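Local coordinates for putative GTP pyrophosphokinase (Streptococcus mutans, PDB 3L9D), which probably transfers pyrophosphate from ATP to GTP, the first step in making the alarmone ppGpp, as a RelA/SpoT-family synthetase, at residues A[101-115]-A[168-180]. Residues are numbered along the deposited sequence; the frame is centred on the assembly and turned at random.
Sequences DMQDIAGLRIMVQFV and IMAEIQIRTLAMN
Parallel strands 106-112 and 168-176 pair at the centre of the mixed sheet, and Leu108 is gripped through both its backbone N and O: its N reaches Glu171 O at 2.7 Å, its O takes Gln173 N. The same alternation runs from Ala106 O, bonded to Glu171 N, to Val112 N, bonded to Arg175 O. On one face of the sheet, Ile110 CD1 meets Ile172 CG2 at 3.7 Å and Val112 CG1 lies against Ile174 CG2; helix 42-64 covers this apolar face at Leu108. The other face is largely polar, in the nucleotidyltransferase-like sheet of RelA/SpoT synthetases. There the guanidinium groups of Arg109 and Arg175 lie nearly parallel, planes 19° apart and offset, with Arg175 NH1 3.4 Å from Arg109 NE. With CG beside the backbone N (chi1 -68°) and the chain extended, Arg175 carries NH1 to Asn180 OD1, 2.9 Å away in the carbonyl plane, while Tyr148 takes NH2. Met111, bent at chi2 and chi3, sets SD 3.8 Å from Asn180 CG and lays CG against Leu177 CD1. Thr176 N-caps helix 177-193 through OG1, which accepts from Met179 N and also bonds Asp216. Just ahead of strand 106-112, one water accepts from Ile105 N and lies 2.7 Å from Met169 O.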
loop_
_atom_site.group_PDB
_atom_site.type_symbol
_atom_site.label_atom_id
_atom_site.label_comp_id
_atom_site.label_asym_id
_atom_site.label_seq_id
_atom_site.Cartn_x
_atom_site.Cartn_y
_atom_site.Cartn_z
ATOM N N ASP A 101 -0.978 -14.054 12.825
ATOM C CA ASP A 101 0.099 -14.400 11.896
ATOM C C ASP A 101 -0.004 -13.836 10.475
ATOM O O ASP A 101 1.009 -13.732 9.785
ATOM C CB ASP A 101 0.306 -15.923 11.838
ATOM C CG ASP A 101 1.088 -16.474 13.039
ATOM O OD1 ASP A 101 1.610 -15.684 13.872
ATOM O OD2 ASP A 101 1.184 -17.720 13.133
ATOM N N MET A 102 -1.206 -13.501 10.015
ATOM C CA MET A 102 -1.348 -12.926 8.674
ATOM C C MET A 102 -1.320 -11.382 8.704
ATOM O O MET A 102 -2.028 -10.743 9.490
ATOM C CB MET A 102 -2.593 -13.470 7.955
ATOM C CG MET A 102 -2.712 -12.979 6.511
ATOM S SD MET A 102 -3.566 -14.086 5.367
ATOM C CE MET A 102 -2.774 -15.644 5.776
ATOM N N GLN A 103 -0.496 -10.796 7.842
ATOM C CA GLN A 103 -0.130 -9.390 7.959
ATOM C C GLN A 103 -0.921 -8.455 7.064
ATOM O O GLN A 103 -1.003 -7.266 7.339
ATOM C CB GLN A 103 1.370 -9.203 7.664
ATOM C CG GLN A 103 2.299 -9.881 8.662
ATOM C CD GLN A 103 3.772 -9.658 8.335
ATOM O OE1 GLN A 103 4.175 -9.709 7.174
ATOM N NE2 GLN A 103 4.581 -9.430 9.360
ATOM N N ASP A 104 -1.478 -8.988 5.984
ATOM C CA ASP A 104 -2.072 -8.152 4.953
ATOM C C ASP A 104 -3.544 -8.452 4.677
ATOM O O ASP A 104 -4.014 -8.308 3.553
ATOM C CB ASP A 104 -1.265 -8.270 3.656
ATOM C CG ASP A 104 -1.152 -9.720 3.144
ATOM O OD1 ASP A 104 -1.460 -10.674 3.887
ATOM O OD2 ASP A 104 -0.742 -9.900 1.974
ATOM N N ILE A 105 -4.279 -8.883 5.688
ATOM C CA ILE A 105 -5.693 -9.098 5.471
ATOM C C ILE A 105 -6.344 -7.751 5.100
ATOM O O ILE A 105 -6.853 -7.580 3.987
ATOM C CB ILE A 105 -6.351 -9.796 6.666
ATOM C CG1 ILE A 105 -5.747 -11.201 6.806
ATOM C CG2 ILE A 105 -7.876 -9.851 6.504
ATOM C CD1 ILE A 105 -6.392 -12.059 7.861
ATOM N N ALA A 106 -6.286 -6.777 6.000
ATOM C CA ALA A 106 -6.621 -5.422 5.598
ATOM C C ALA A 106 -5.456 -4.913 4.769
ATOM O O ALA A 106 -4.299 -5.045 5.179
ATOM C CB ALA A 106 -6.841 -4.542 6.804
ATOM N N GLY A 107 -5.754 -4.342 3.607
ATOM C CA GLY A 107 -4.712 -3.788 2.763
ATOM C C GLY A 107 -5.000 -2.359 2.349
ATOM O O GLY A 107 -6.094 -2.066 1.871
ATOM N N LEU A 108 -4.031 -1.462 2.531
ATOM C CA LEU A 108 -4.226 -0.064 2.175
ATOM C C LEU A 108 -3.178 0.444 1.212
ATOM O O LEU A 108 -2.044 -0.021 1.209
ATOM C CB LEU A 108 -4.262 0.819 3.416
ATOM C CG LEU A 108 -5.620 0.857 4.116
ATOM C CD1 LEU A 108 -5.545 0.234 5.475
ATOM C CD2 LEU A 108 -6.125 2.294 4.192
ATOM N N ARG A 109 -3.562 1.411 0.395
ATOM C CA ARG A 109 -2.641 1.990 -0.565
ATOM C C ARG A 109 -2.605 3.497 -0.449
ATOM O O ARG A 109 -3.625 4.148 -0.580
ATOM C CB ARG A 109 -3.036 1.613 -1.987
ATOM C CG ARG A 109 -2.886 0.158 -2.259
ATOM C CD ARG A 109 -2.578 -0.081 -3.710
ATOM N NE ARG A 109 -2.345 -1.505 -3.925
ATOM C CZ ARG A 109 -2.955 -2.222 -4.863
ATOM N NH1 ARG A 109 -3.832 -1.628 -5.678
ATOM N NH2 ARG A 109 -2.683 -3.526 -4.984
ATOM N N ILE A 110 -1.419 4.046 -0.215
ATOM C CA ILE A 110 -1.246 5.487 -0.180
ATOM C C ILE A 110 -0.534 5.902 -1.454
ATOM O O ILE A 110 0.642 5.576 -1.651
ATOM C CB ILE A 110 -0.481 5.918 1.081
ATOM C CG1 ILE A 110 -1.284 5.494 2.324
ATOM C CG2 ILE A 110 -0.199 7.403 1.066
ATOM C CD1 ILE A 110 -0.652 5.826 3.679
ATOM N N MET A 111 -1.257 6.582 -2.337
ATOM C CA MET A 111 -0.697 7.065 -3.600
ATOM C C MET A 111 -0.023 8.423 -3.417
ATOM O O MET A 111 -0.663 9.401 -3.035
ATOM C CB MET A 111 -1.782 7.145 -4.679
ATOM C CG MET A 111 -1.608 6.136 -5.810
ATOM S SD MET A 111 -1.599 4.416 -5.233
ATOM C CE MET A 111 -3.311 4.236 -4.718
ATOM N N VAL A 112 1.277 8.473 -3.679
ATOM C CA VAL A 112 2.052 9.705 -3.577
ATOM C C VAL A 112 2.449 10.184 -4.962
ATOM O O VAL A 112 2.531 9.384 -5.888
ATOM C CB VAL A 112 3.353 9.511 -2.749
ATOM C CG1 VAL A 112 3.034 9.135 -1.287
ATOM C CG2 VAL A 112 4.279 8.479 -3.429
ATOM N N GLN A 113 2.694 11.489 -5.088
ATOM C CA GLN A 113 3.099 12.088 -6.349
ATOM C C GLN A 113 4.569 11.840 -6.734
ATOM O O GLN A 113 4.853 11.544 -7.897
ATOM C CB GLN A 113 2.793 13.592 -6.387
ATOM C CG GLN A 113 2.881 14.145 -7.830
ATOM C CD GLN A 113 2.644 15.644 -7.968
ATOM O OE1 GLN A 113 2.664 16.403 -6.987
ATOM N NE2 GLN A 113 2.437 16.078 -9.206
ATOM N N PHE A 114 5.489 11.956 -5.775
ATOM C CA PHE A 114 6.926 11.792 -6.056
ATOM C C PHE A 114 7.582 10.664 -5.266
ATOM O O PHE A 114 7.185 10.374 -4.138
ATOM C CB PHE A 114 7.677 13.085 -5.769
ATOM C CG PHE A 114 7.178 14.257 -6.550
ATOM C CD1 PHE A 114 7.374 14.328 -7.921
ATOM C CD2 PHE A 114 6.519 15.302 -5.914
ATOM C CE1 PHE A 114 6.913 15.430 -8.647
ATOM C CE2 PHE A 114 6.060 16.397 -6.629
ATOM C CZ PHE A 114 6.258 16.466 -7.993
ATOM N N VAL A 115 8.595 10.033 -5.844
ATOM C CA VAL A 115 9.348 9.020 -5.110
ATOM C C VAL A 115 9.725 9.581 -3.735
ATOM O O VAL A 115 9.581 8.926 -2.698
ATOM C CB VAL A 115 10.625 8.627 -5.852
ATOM C CG1 VAL A 115 11.621 8.043 -4.887
ATOM C CG2 VAL A 115 10.311 7.647 -6.982
ATOM N N ILE A 168 -5.777 -6.051 14.895
ATOM C CA ILE A 168 -5.570 -6.607 13.544
ATOM C C ILE A 168 -4.320 -6.043 12.847
ATOM O O ILE A 168 -3.810 -4.995 13.208
ATOM C CB ILE A 168 -6.806 -6.387 12.635
ATOM C CG1 ILE A 168 -7.044 -4.895 12.377
ATOM C CG2 ILE A 168 -8.049 -7.019 13.262
ATOM C CD1 ILE A 168 -6.395 -4.371 11.150
ATOM N N MET A 169 -3.818 -6.739 11.836
ATOM C CA MET A 169 -2.683 -6.213 11.088
ATOM C C MET A 169 -3.120 -5.757 9.707
ATOM O O MET A 169 -3.887 -6.440 9.030
ATOM C CB MET A 169 -1.563 -7.247 10.982
ATOM C CG MET A 169 -0.593 -7.243 12.163
ATOM S SD MET A 169 0.771 -8.398 11.896
ATOM C CE MET A 169 -0.003 -9.950 12.332
ATOM N N ALA A 170 -2.643 -4.589 9.305
ATOM C CA ALA A 170 -2.959 -4.062 7.994
ATOM C C ALA A 170 -1.674 -3.855 7.189
ATOM O O ALA A 170 -0.646 -3.443 7.733
ATOM C CB ALA A 170 -3.727 -2.766 8.117
ATOM N N GLU A 171 -1.720 -4.151 5.895
ATOM C CA GLU A 171 -0.588 -3.816 5.051
ATOM C C GLU A 171 -0.818 -2.523 4.268
ATOM O O GLU A 171 -1.721 -2.434 3.433
ATOM C CB GLU A 171 -0.273 -4.942 4.095
ATOM C CG GLU A 171 0.667 -4.483 3.013
ATOM C CD GLU A 171 1.266 -5.630 2.253
ATOM O OE1 GLU A 171 0.719 -5.963 1.173
ATOM O OE2 GLU A 171 2.282 -6.197 2.744
ATOM N N ILE A 172 -0.006 -1.518 4.560
ATOM C CA ILE A 172 -0.036 -0.258 3.843
ATOM C C ILE A 172 1.039 -0.234 2.764
ATOM O O ILE A 172 2.233 -0.321 3.056
ATOM C CB ILE A 172 0.228 0.899 4.812
ATOM C CG1 ILE A 172 -0.785 0.862 5.944
ATOM C CG2 ILE A 172 0.165 2.231 4.099
ATOM C CD1 ILE A 172 -0.324 1.585 7.182
ATOM N N GLN A 173 0.641 -0.122 1.509
ATOM C CA GLN A 173 1.635 0.070 0.456
ATOM C C GLN A 173 1.647 1.506 -0.006
ATOM O O GLN A 173 0.583 2.101 -0.217
ATOM C CB GLN A 173 1.398 -0.870 -0.724
ATOM C CG GLN A 173 1.679 -2.313 -0.358
ATOM C CD GLN A 173 1.527 -3.234 -1.529
ATOM O OE1 GLN A 173 1.923 -2.903 -2.643
ATOM N NE2 GLN A 173 0.942 -4.402 -1.292
ATOM N N ILE A 174 2.846 2.057 -0.156
ATOM C CA ILE A 174 3.017 3.438 -0.578
ATOM C C ILE A 174 3.610 3.455 -2.001
ATOM O O ILE A 174 4.614 2.798 -2.277
ATOM C CB ILE A 174 3.903 4.183 0.444
ATOM C CG1 ILE A 174 3.396 3.887 1.863
ATOM C CG2 ILE A 174 3.936 5.680 0.160
ATOM C CD1 ILE A 174 4.328 4.290 2.978
ATOM N N ARG A 175 2.988 4.195 -2.913
ATOM C CA ARG A 175 3.325 4.076 -4.332
ATOM C C ARG A 175 3.171 5.379 -5.082
ATOM O O ARG A 175 2.276 6.165 -4.785
ATOM C CB ARG A 175 2.387 3.064 -4.992
ATOM C CG ARG A 175 2.575 1.639 -4.545
ATOM C CD ARG A 175 1.575 0.736 -5.220
ATOM N NE ARG A 175 1.801 -0.678 -4.925
ATOM C CZ ARG A 175 1.074 -1.671 -5.430
ATOM N NH1 ARG A 175 0.073 -1.411 -6.262
ATOM N NH2 ARG A 175 1.353 -2.926 -5.114
ATOM N N THR A 176 4.001 5.597 -6.096
ATOM C CA THR A 176 3.682 6.641 -7.078
ATOM C C THR A 176 2.536 6.190 -7.989
ATOM O O THR A 176 2.178 5.016 -8.043
ATOM C CB THR A 176 4.899 7.062 -7.951
ATOM O OG1 THR A 176 5.480 5.915 -8.596
ATOM C CG2 THR A 176 5.933 7.754 -7.110
ATOM N N LEU A 177 1.956 7.134 -8.710
ATOM C CA LEU A 177 0.913 6.798 -9.655
ATOM C C LEU A 177 1.451 5.750 -10.660
ATOM O O LEU A 177 0.804 4.720 -10.923
ATOM C CB LEU A 177 0.441 8.080 -10.340
ATOM C CG LEU A 177 -0.337 9.111 -9.486
ATOM C CD1 LEU A 177 -0.417 8.750 -7.967
ATOM C CD2 LEU A 177 0.184 10.570 -9.679
ATOM N N ALA A 178 2.655 5.994 -11.185
ATOM C CA ALA A 178 3.285 5.064 -12.131
ATOM C C ALA A 178 3.581 3.698 -11.517
ATOM O O ALA A 178 3.365 2.660 -12.157
ATOM C CB ALA A 178 4.554 5.666 -12.733
ATOM N N MET A 179 4.081 3.700 -10.280
ATOM C CA MET A 179 4.342 2.446 -9.565
ATOM C C MET A 179 3.082 1.618 -9.468
ATOM O O MET A 179 3.095 0.408 -9.690
ATOM C CB MET A 179 4.854 2.715 -8.155
ATOM C CG MET A 179 6.359 2.827 -8.043
ATOM S SD MET A 179 6.816 3.413 -6.402
ATOM C CE MET A 179 7.841 4.807 -6.859
ATOM N N ASN A 180 1.993 2.284 -9.116
ATOM C CA ASN A 180 0.721 1.616 -8.965
ATOM C C ASN A 180 0.162 1.113 -10.291
ATOM O O ASN A 180 -0.355 0.006 -10.352
ATOM C CB ASN A 180 -0.290 2.515 -8.286
ATOM C CG ASN A 180 -1.576 1.789 -8.005
ATOM O OD1 ASN A 180 -1.573 0.727 -7.364
ATOM N ND2 ASN A 180 -2.686 2.333 -8.502
HETATM O O HOH W 1 -4.040 -9.089 8.521
HETATM O O HOH W 2 -4.186 -9.727 11.183
HETATM O O HOH W 3 2.024 -9.548 2.617
#